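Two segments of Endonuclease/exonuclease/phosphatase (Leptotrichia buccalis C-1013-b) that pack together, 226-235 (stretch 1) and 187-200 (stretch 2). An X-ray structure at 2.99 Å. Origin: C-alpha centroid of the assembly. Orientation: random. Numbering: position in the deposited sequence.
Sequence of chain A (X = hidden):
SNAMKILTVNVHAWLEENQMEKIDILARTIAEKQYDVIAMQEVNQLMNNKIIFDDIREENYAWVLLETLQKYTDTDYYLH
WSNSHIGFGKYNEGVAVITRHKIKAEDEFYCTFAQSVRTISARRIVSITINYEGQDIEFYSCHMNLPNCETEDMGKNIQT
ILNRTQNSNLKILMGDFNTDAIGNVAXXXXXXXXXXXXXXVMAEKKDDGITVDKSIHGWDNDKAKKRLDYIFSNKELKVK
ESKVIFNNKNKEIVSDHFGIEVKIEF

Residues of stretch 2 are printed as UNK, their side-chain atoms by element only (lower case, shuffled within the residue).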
# COMPACT_ATOMS: atom_id res chain seq x y z
N LYS A 226 -5.67 -3.95 16.26
CA LYS A 226 -6.53 -3.76 15.10
C LYS A 226 -5.96 -4.36 13.81
O LYS A 226 -4.76 -4.59 13.69
CB LYS A 226 -6.83 -2.28 14.89
CG LYS A 226 -7.63 -1.59 16.00
CD LYS A 226 -7.91 -0.15 15.59
CE LYS A 226 -8.97 0.53 16.44
NZ LYS A 226 -8.34 1.37 17.50
N ARG A 227 -6.85 -4.61 12.86
CA ARG A 227 -6.45 -4.99 11.52
C ARG A 227 -7.04 -3.95 10.56
O ARG A 227 -8.23 -4.00 10.23
CB ARG A 227 -6.92 -6.41 11.20
CG ARG A 227 -6.35 -6.99 9.94
CD ARG A 227 -6.68 -8.47 9.80
NE ARG A 227 -7.29 -8.72 8.50
CZ ARG A 227 -8.49 -9.27 8.33
NH1 ARG A 227 -9.21 -9.67 9.37
NH2 ARG A 227 -8.95 -9.44 7.11
N LEU A 228 -6.20 -3.00 10.16
CA LEU A 228 -6.61 -1.83 9.40
C LEU A 228 -6.11 -1.86 7.96
O LEU A 228 -6.65 -1.17 7.09
CB LEU A 228 -6.08 -0.58 10.07
CG LEU A 228 -6.63 -0.12 11.41
CD1 LEU A 228 -6.14 1.30 11.65
CD2 LEU A 228 -8.15 -0.17 11.45
N ASP A 229 -5.05 -2.63 7.74
CA ASP A 229 -4.40 -2.75 6.44
C ASP A 229 -4.85 -4.06 5.78
O ASP A 229 -5.10 -5.05 6.47
CB ASP A 229 -2.88 -2.75 6.60
CG ASP A 229 -2.35 -1.45 7.23
OD1 ASP A 229 -2.45 -1.28 8.47
OD2 ASP A 229 -1.80 -0.61 6.47
N TYR A 230 -4.95 -4.06 4.45
CA TYR A 230 -5.42 -5.26 3.75
C TYR A 230 -4.76 -5.48 2.40
O TYR A 230 -4.11 -4.61 1.85
CB TYR A 230 -6.92 -5.18 3.50
CG TYR A 230 -7.77 -4.97 4.71
CD1 TYR A 230 -8.30 -6.05 5.41
CD2 TYR A 230 -8.08 -3.68 5.16
CE1 TYR A 230 -9.11 -5.87 6.52
CE2 TYR A 230 -8.89 -3.49 6.27
CZ TYR A 230 -9.40 -4.58 6.94
OH TYR A 230 -10.20 -4.39 8.04
N ILE A 231 -4.98 -6.68 1.88
CA ILE A 231 -4.75 -6.97 0.48
C ILE A 231 -6.01 -7.68 -0.07
O ILE A 231 -6.27 -8.84 0.25
CB ILE A 231 -3.45 -7.76 0.26
CG1 ILE A 231 -2.26 -6.83 0.47
CG2 ILE A 231 -3.37 -8.32 -1.15
CD1 ILE A 231 -0.99 -7.52 0.82
N PHE A 232 -6.80 -6.94 -0.84
CA PHE A 232 -8.03 -7.44 -1.44
C PHE A 232 -7.79 -7.87 -2.87
O PHE A 232 -6.80 -7.48 -3.50
CB PHE A 232 -9.12 -6.36 -1.43
CG PHE A 232 -9.56 -5.94 -0.06
CD1 PHE A 232 -10.20 -6.84 0.79
CD2 PHE A 232 -9.35 -4.64 0.38
CE1 PHE A 232 -10.60 -6.45 2.07
CE2 PHE A 232 -9.75 -4.24 1.65
CZ PHE A 232 -10.38 -5.15 2.50
N SER A 233 -8.74 -8.63 -3.40
CA SER A 233 -8.68 -9.19 -4.73
C SER A 233 -10.08 -9.11 -5.33
O SER A 233 -11.06 -9.19 -4.59
CB SER A 233 -8.25 -10.65 -4.60
OG SER A 233 -7.88 -11.19 -5.86
N ASN A 234 -10.18 -8.95 -6.65
CA ASN A 234 -11.49 -8.94 -7.32
C ASN A 234 -11.92 -10.32 -7.76
O ASN A 234 -13.03 -10.51 -8.24
CB ASN A 234 -11.49 -7.99 -8.52
CG ASN A 234 -10.56 -8.44 -9.63
OD1 ASN A 234 -9.55 -9.11 -9.38
ND2 ASN A 234 -10.87 -8.06 -10.86
N LYS A 235 -11.01 -11.27 -7.60
CA LYS A 235 -11.25 -12.66 -7.93
C LYS A 235 -10.76 -13.49 -6.77
O LYS A 235 -9.94 -13.04 -5.98
CB LYS A 235 -10.46 -13.07 -9.17
CG LYS A 235 -10.73 -12.31 -10.47
CD LYS A 235 -10.14 -13.10 -11.62
CE LYS A 235 -9.56 -12.22 -12.72
NZ LYS A 235 -10.57 -11.78 -13.71
N UNK A 187 -18.60 -2.05 8.54
CA UNK A 187 -17.88 -1.25 7.55
C UNK A 187 -16.88 -2.10 6.77
O UNK A 187 -16.55 -1.77 5.62
c UNK A 187 -17.19 -0.06 8.21
N UNK A 188 -16.39 -3.18 7.37
CA UNK A 188 -15.49 -4.11 6.70
C UNK A 188 -16.27 -5.02 5.76
O UNK A 188 -15.80 -5.35 4.67
c UNK A 188 -14.14 -8.65 7.14
c UNK A 188 -14.12 -6.22 7.23
c UNK A 188 -12.98 -6.22 6.43
c UNK A 188 -14.71 -4.92 7.73
c UNK A 188 -14.69 -7.45 7.59
c UNK A 188 -12.42 -7.42 5.97
o UNK A 188 -12.47 -9.81 5.89
c UNK A 188 -13.01 -8.62 6.34
N UNK A 189 -17.47 -5.41 6.21
CA UNK A 189 -18.40 -6.17 5.38
C UNK A 189 -18.73 -5.35 4.14
O UNK A 189 -18.63 -5.85 3.02
o UNK A 189 -20.32 -9.59 7.61
o UNK A 189 -18.35 -9.17 6.70
c UNK A 189 -20.24 -7.89 5.91
c UNK A 189 -19.59 -8.96 6.81
c UNK A 189 -19.68 -6.49 6.15
N UNK A 190 -19.09 -4.08 4.35
CA UNK A 190 -19.33 -3.13 3.26
C UNK A 190 -18.22 -3.12 2.20
O UNK A 190 -18.52 -3.09 1.00
c UNK A 190 -19.54 -1.72 3.83
o UNK A 190 -19.46 0.18 2.35
n UNK A 190 -21.38 -0.98 2.42
c UNK A 190 -20.12 -0.75 2.80
N UNK A 191 -16.95 -3.14 2.63
CA UNK A 191 -15.82 -3.21 1.70
C UNK A 191 -16.03 -4.39 0.78
O UNK A 191 -16.06 -4.22 -0.44
c UNK A 191 -13.48 -1.15 3.19
c UNK A 191 -14.43 -3.40 2.41
c UNK A 191 -13.28 -3.38 1.42
c UNK A 191 -14.20 -2.39 3.56
N UNK A 192 -16.21 -5.57 1.35
CA UNK A 192 -16.34 -6.81 0.57
C UNK A 192 -17.55 -6.84 -0.36
O UNK A 192 -17.47 -7.39 -1.46
c UNK A 192 -13.83 -8.54 1.78
c UNK A 192 -16.33 -8.04 1.49
c UNK A 192 -15.16 -8.20 2.47
c UNK A 192 -15.50 -9.24 3.53
N UNK A 193 -18.66 -6.24 0.08
CA UNK A 193 -19.87 -6.04 -0.75
C UNK A 193 -19.57 -5.43 -2.11
O UNK A 193 -20.40 -5.51 -3.00
o UNK A 193 -21.16 -5.47 1.25
c UNK A 193 -20.87 -5.08 -0.07
N UNK A 194 -18.41 -4.80 -2.26
CA UNK A 194 -18.06 -4.13 -3.51
C UNK A 194 -17.52 -5.12 -4.55
O UNK A 194 -17.15 -4.74 -5.65
c UNK A 194 -17.07 -3.00 -3.23
n UNK A 194 -19.64 -1.15 -1.36
c UNK A 194 -17.52 -2.06 -2.12
o UNK A 194 -19.17 -1.04 -3.56
c UNK A 194 -18.86 -1.37 -2.41
N UNK A 195 -17.52 -6.40 -4.19
CA UNK A 195 -17.00 -7.44 -5.06
C UNK A 195 -15.54 -7.69 -4.79
O UNK A 195 -14.73 -7.77 -5.72
N UNK A 196 -15.21 -7.83 -3.50
CA UNK A 196 -13.83 -7.99 -3.07
C UNK A 196 -13.63 -9.21 -2.21
O UNK A 196 -14.47 -9.54 -1.37
c UNK A 196 -12.56 -4.41 -2.33
c UNK A 196 -13.37 -6.75 -2.32
c UNK A 196 -12.03 -5.89 -4.25
c UNK A 196 -13.06 -5.54 -3.19
N UNK A 197 -12.49 -9.87 -2.42
CA UNK A 197 -12.07 -11.02 -1.63
C UNK A 197 -10.83 -10.65 -0.81
O UNK A 197 -9.90 -10.01 -1.32
c UNK A 197 -14.88 -14.15 -3.63
c UNK A 197 -13.31 -12.06 -4.55
c UNK A 197 -12.98 -12.68 -3.34
c UNK A 197 -13.77 -13.72 -2.89
c UNK A 197 -15.20 -13.53 -4.83
c UNK A 197 -14.41 -12.48 -5.29
c UNK A 197 -11.78 -12.22 -2.54
N UNK A 198 -10.82 -11.05 0.45
CA UNK A 198 -9.76 -10.69 1.38
C UNK A 198 -8.74 -11.81 1.50
O UNK A 198 -9.05 -12.88 2.03
o UNK A 198 -9.89 -9.68 4.91
c UNK A 198 -9.41 -10.02 3.81
o UNK A 198 -8.18 -10.04 3.59
c UNK A 198 -10.41 -10.41 2.74
N UNK A 199 -7.51 -11.57 1.03
CA UNK A 199 -6.46 -12.61 1.03
C UNK A 199 -6.11 -13.14 2.41
O UNK A 199 -5.65 -14.28 2.53
c UNK A 199 -5.45 -11.76 -1.08
o UNK A 199 -4.61 -11.07 1.05
c UNK A 199 -5.17 -12.17 0.34
N UNK A 200 -6.30 -12.34 3.44
CA UNK A 200 -6.12 -12.83 4.80
C UNK A 200 -7.03 -14.04 5.05
O UNK A 200 -6.58 -15.10 5.47
c UNK A 200 -6.20 -12.28 7.28
o UNK A 200 -5.83 -13.84 11.13
c UNK A 200 -7.32 -12.47 8.08
c UNK A 200 -6.33 -11.74 5.86
c UNK A 200 -7.21 -12.99 9.38
c UNK A 200 -4.95 -12.63 7.79
c UNK A 200 -5.96 -13.33 9.86
c UNK A 200 -4.83 -13.15 9.08

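Position 187 carries one carbon, out of reach of stretch 1: Ala187. Position 188 has one carbon, then a six-carbon ring bearing an oxygen, set against the Tyr230 ring: Tyr188, whose CE1 lies 3.7 Å from Tyr230 CE1, the two rings near parallel but slid apart so that they barely overlap. Position 189 has three carbons, the third carrying two oxygens, and touches nothing opposite: Glu189. Position 190 ends its two carbons in one oxygen and one nitrogen, again out of reach: Asn190.

Position 191 has four carbons, forked at the first, one arm two carbons long, with a carbon over a face of the Phe232 ring: Ile191, whose CG2 is 3.6 Å from Phe232 CZ, a CH-pi contact. Position 192 has four carbons forked at the second, a branch carbon near the Phe232 ring: Leu192, whose CD2 comes 3.9 Å from Phe232 CE1. Position 193, a carbon and an oxygen, is Ser193; its OG turns back to Glu189 O at 3.1 Å. Position 194 has three carbons, the third bearing oxygen and nitrogen: Gln194, whose NE2 donates to Asn190 O at 3.3 Å.

Position 195 has no side chain. Its positive phi would jam a CB against the preceding carbonyl, so Gly195 suits the exit from the helix. Position 196 has four carbons forked at the second, a branch carbon near Phe232 CB: Leu196, with CD1 4.1 Å from Phe232 CB.

Position 197 is one carbon and a bare six-carbon ring, with the ring edge toward Asn234 O: Phe197. Position 198 has two carbons, the second carrying two oxygens, one of them 2.4 Å from Arg227 NH2. This is Asp198, and OD1 makes that salt bridge while also accepting from Tyr188 OH at 2.8 Å. Position 199 has one carbon bearing an oxygen and a carbon, the oxygen near Ile231 O: Thr199, whose OG1 donates to Ile231 O at 2.9 Å. Position 200 is a carbon and a ring bearing oxygen, with Arg227 CD over one face of the ring and a ring carbon over a face of the Arg227 guanidinium: Tyr200, with CD2 3.4 Å from Arg227 CZ.

The rule is an antiparallel pairing held by backbone hydrogen bonds. Phe197 N donates to Ser233 O at 2.7 Å, Ser233 N returns to Phe197 O at 2.8 Å, and Thr199 N reaches Ile231 O at 3.1 Å. On the face of Phe232 and Asp198, the helix supplies apolar cover for the Phe232 ring. Nearby, Asp198 ties charge to fold: OD2 caps Tyr200 N at 3.0 Å while OD1 holds Arg227.

Stretch 2, residues 187-200: AYENILSQGLFDTY
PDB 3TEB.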